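Local coordinates for protein GCN5-related N-acetyltransferase (Anabaena variabilis, PDB 2OZG) that binds coenzyme A and probably transfers acetyl groups, perhaps to aminoglycosides, as a member of the GCN5-related N-acetyltransferase family, at residues L345-I349 against K350-S354. Numbering follows the deposited sequence.
Sequences LQLDI and KGLAS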
ATOM      1  N   LEU A 345      13.821  35.341  35.887  1.00 34.64           N
ATOM      2  CA  LEU A 345      13.426  34.393  34.855  1.00 32.18           C
ATOM      3  C   LEU A 345      12.092  34.834  34.344  1.00 33.40           C
ATOM      4  O   LEU A 345      11.099  34.783  35.079  1.00 35.91           O
ATOM      5  CB  LEU A 345      13.405  32.973  35.383  1.00 30.66           C
ATOM      6  CG  LEU A 345      13.097  31.849  34.368  1.00 37.91           C
ATOM      7  CD1 LEU A 345      13.585  30.514  34.895  1.00 36.94           C
ATOM      8  CD2 LEU A 345      11.622  31.743  34.059  1.00 35.77           C
ATOM      9  N   GLN A 346      12.080  35.278  33.084  1.00 29.17           N
ATOM     10  CA  GLN A 346      10.894  35.851  32.457  1.00 31.59           C
ATOM     11  C   GLN A 346      10.305  34.966  31.412  1.00 32.37           C
ATOM     12  O   GLN A 346      11.017  34.432  30.570  1.00 31.71           O
ATOM     13  CB  GLN A 346      11.282  37.140  31.758  1.00 34.44           C
ATOM     14  CG  GLN A 346      12.178  38.003  32.661  1.00 38.16           C
ATOM     15  CD  GLN A 346      13.300  38.661  31.840  1.00 56.77           C
ATOM     16  OE1 GLN A 346      14.435  38.175  31.824  1.00 57.65           O
ATOM     17  NE2 GLN A 346      12.955  39.704  31.095  1.00 61.72           N
ATOM     18  N   LEU A 347       8.984  34.860  31.432  1.00 31.77           N
ATOM     19  CA  LEU A 347       8.303  34.038  30.484  1.00 31.36           C
ATOM     20  C   LEU A 347       6.825  34.380  30.441  1.00 32.86           C
ATOM     21  O   LEU A 347       6.264  35.019  31.318  1.00 29.09           O
ATOM     22  CB  LEU A 347       8.483  32.549  30.843  1.00 31.40           C
ATOM     23  CG  LEU A 347       8.375  32.103  32.284  1.00 38.71           C
ATOM     24  CD1 LEU A 347       7.262  32.665  33.061  1.00 45.63           C
ATOM     25  CD2 LEU A 347       8.316  30.575  32.349  1.00 36.61           C
ATOM     26  N   ASP A 348       6.211  33.941  29.366  1.00 31.93           N
ATOM     27  CA  ASP A 348       4.800  34.052  29.192  1.00 33.23           C
ATOM     28  C   ASP A 348       4.193  32.878  29.931  1.00 31.75           C
ATOM     29  O   ASP A 348       4.856  31.866  30.150  1.00 30.34           O
ATOM     30  CB  ASP A 348       4.496  33.909  27.690  1.00 34.70           C
ATOM     31  CG  ASP A 348       3.032  34.065  27.387  1.00 44.12           C
ATOM     32  OD1 ASP A 348       2.544  35.200  27.558  1.00 38.65           O
ATOM     33  OD2 ASP A 348       2.382  33.045  26.997  1.00 37.00           O
ATOM     34  N   ILE A 349       2.907  32.984  30.246  1.00 29.64           N
ATOM     35  CA  ILE A 349       2.191  31.909  30.904  1.00 30.10           C
ATOM     36  C   ILE A 349       2.332  30.563  30.127  1.00 30.25           C
ATOM     37  O   ILE A 349       2.300  29.481  30.729  1.00 31.32           O
ATOM     38  CB  ILE A 349       0.711  32.354  31.137  1.00 31.29           C
ATOM     39  CG1 ILE A 349       0.050  31.490  32.187  1.00 31.41           C
ATOM     40  CG2 ILE A 349      -0.127  32.358  29.833  1.00 32.97           C
ATOM     41  CD1 ILE A 349       0.622  31.752  33.599  1.00 32.46           C
ATOM     42  N   LYS A 350       2.564  30.625  28.797  1.00 33.00           N
ATOM     43  CA  LYS A 350       2.778  29.431  27.993  1.00 31.59           C
ATOM     44  C   LYS A 350       4.085  28.760  28.279  1.00 36.29           C
ATOM     45  O   LYS A 350       4.126  27.524  28.348  1.00 33.51           O
ATOM     46  CB  LYS A 350       2.680  29.664  26.498  1.00 33.44           C
ATOM     47  CG  LYS A 350       1.300  30.149  26.087  1.00 32.64           C
ATOM     48  CD  LYS A 350       1.078  30.205  24.602  1.00 32.04           C
ATOM     49  CE  LYS A 350       2.039  31.083  23.786  1.00 34.21           C
ATOM     50  NZ  LYS A 350       2.059  32.491  24.170  1.00 40.24           N
ATOM     51  N   GLY A 351       5.151  29.569  28.438  1.00 35.42           N
ATOM     52  CA  GLY A 351       6.454  29.041  28.772  1.00 35.50           C
ATOM     53  C   GLY A 351       6.396  28.336  30.120  1.00 35.39           C
ATOM     54  O   GLY A 351       7.028  27.309  30.321  1.00 36.70           O
ATOM     55  N   LEU A 352       5.611  28.899  31.041  1.00 38.00           N
ATOM     56  CA  LEU A 352       5.500  28.378  32.397  1.00 32.40           C
ATOM     57  C   LEU A 352       4.837  27.041  32.424  1.00 33.28           C
ATOM     58  O   LEU A 352       5.169  26.215  33.266  1.00 32.86           O
ATOM     59  CB  LEU A 352       4.720  29.362  33.277  1.00 35.67           C
ATOM     60  CG  LEU A 352       4.588  28.967  34.768  1.00 35.70           C
ATOM     61  CD1 LEU A 352       5.949  28.758  35.373  1.00 34.46           C
ATOM     62  CD2 LEU A 352       3.826  29.975  35.534  1.00 29.95           C
ATOM     63  N   ALA A 353       3.866  26.811  31.525  1.00 33.83           N
ATOM     64  CA  ALA A 353       3.243  25.502  31.423  1.00 32.53           C
ATOM     65  C   ALA A 353       4.251  24.378  31.120  1.00 32.04           C
ATOM     66  O   ALA A 353       4.209  23.324  31.742  1.00 30.92           O
ATOM     67  CB  ALA A 353       2.205  25.514  30.336  1.00 35.08           C
ATOM     68  N   SER A 354       5.135  24.623  30.141  1.00 30.24           N
ATOM     69  CA  SER A 354       6.075  23.607  29.684  1.00 31.85           C
ATOM     70  C   SER A 354       7.136  23.430  30.749  1.00 30.88           C
ATOM     71  O   SER A 354       7.582  22.324  30.961  1.00 33.73           O
ATOM     72  CB  SER A 354       6.708  23.962  28.381  1.00 32.91           C
ATOM     73  OG  SER A 354       5.766  24.252  27.358  1.00 34.90           O
TER
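OD2 of the D348 carboxylate takes two donors from K350, one on each face of its plane: the backbone N approaches from one side and the ammonium NZ from the other, both well out of the plane. The backbone bond, K350 N to D348 OD2, is 3.0 Å long and fairly straight at 163°; the salt bridge from K350 NZ to the same oxygen measures 2.9 Å. Two bends near the end of the lysine chain, chi3 -58° and chi4 -59°, curl NZ back over the carboxylate, and K350 CG lies against OD2 on the way. D348 is the N-cap of helix 349-357, which turns off the end of strand 345-348 in the sterol carrier protein domain; the strand is held in its sheet by backbone bonds to its neighbours on either side, strands 308-315 and 371-373. An alanine in place of D348 would probably leave the first-turn N-H of K350 uncapped and its ammonium without this counter-charge. D348 O starts the helical bonding as well, accepting from L352 N at 3.2 Å, while I349 O receives A353 N. L347 lays CD2 against the backbone of the first turn, 3.4 Å from L352 N and 3.9 Å from L352 CB. One turn on, along the same side of the helix, I349 CD1 meets L352 CD2 at 4.1 Å, and both side chains rest on I290 of strand 279-290.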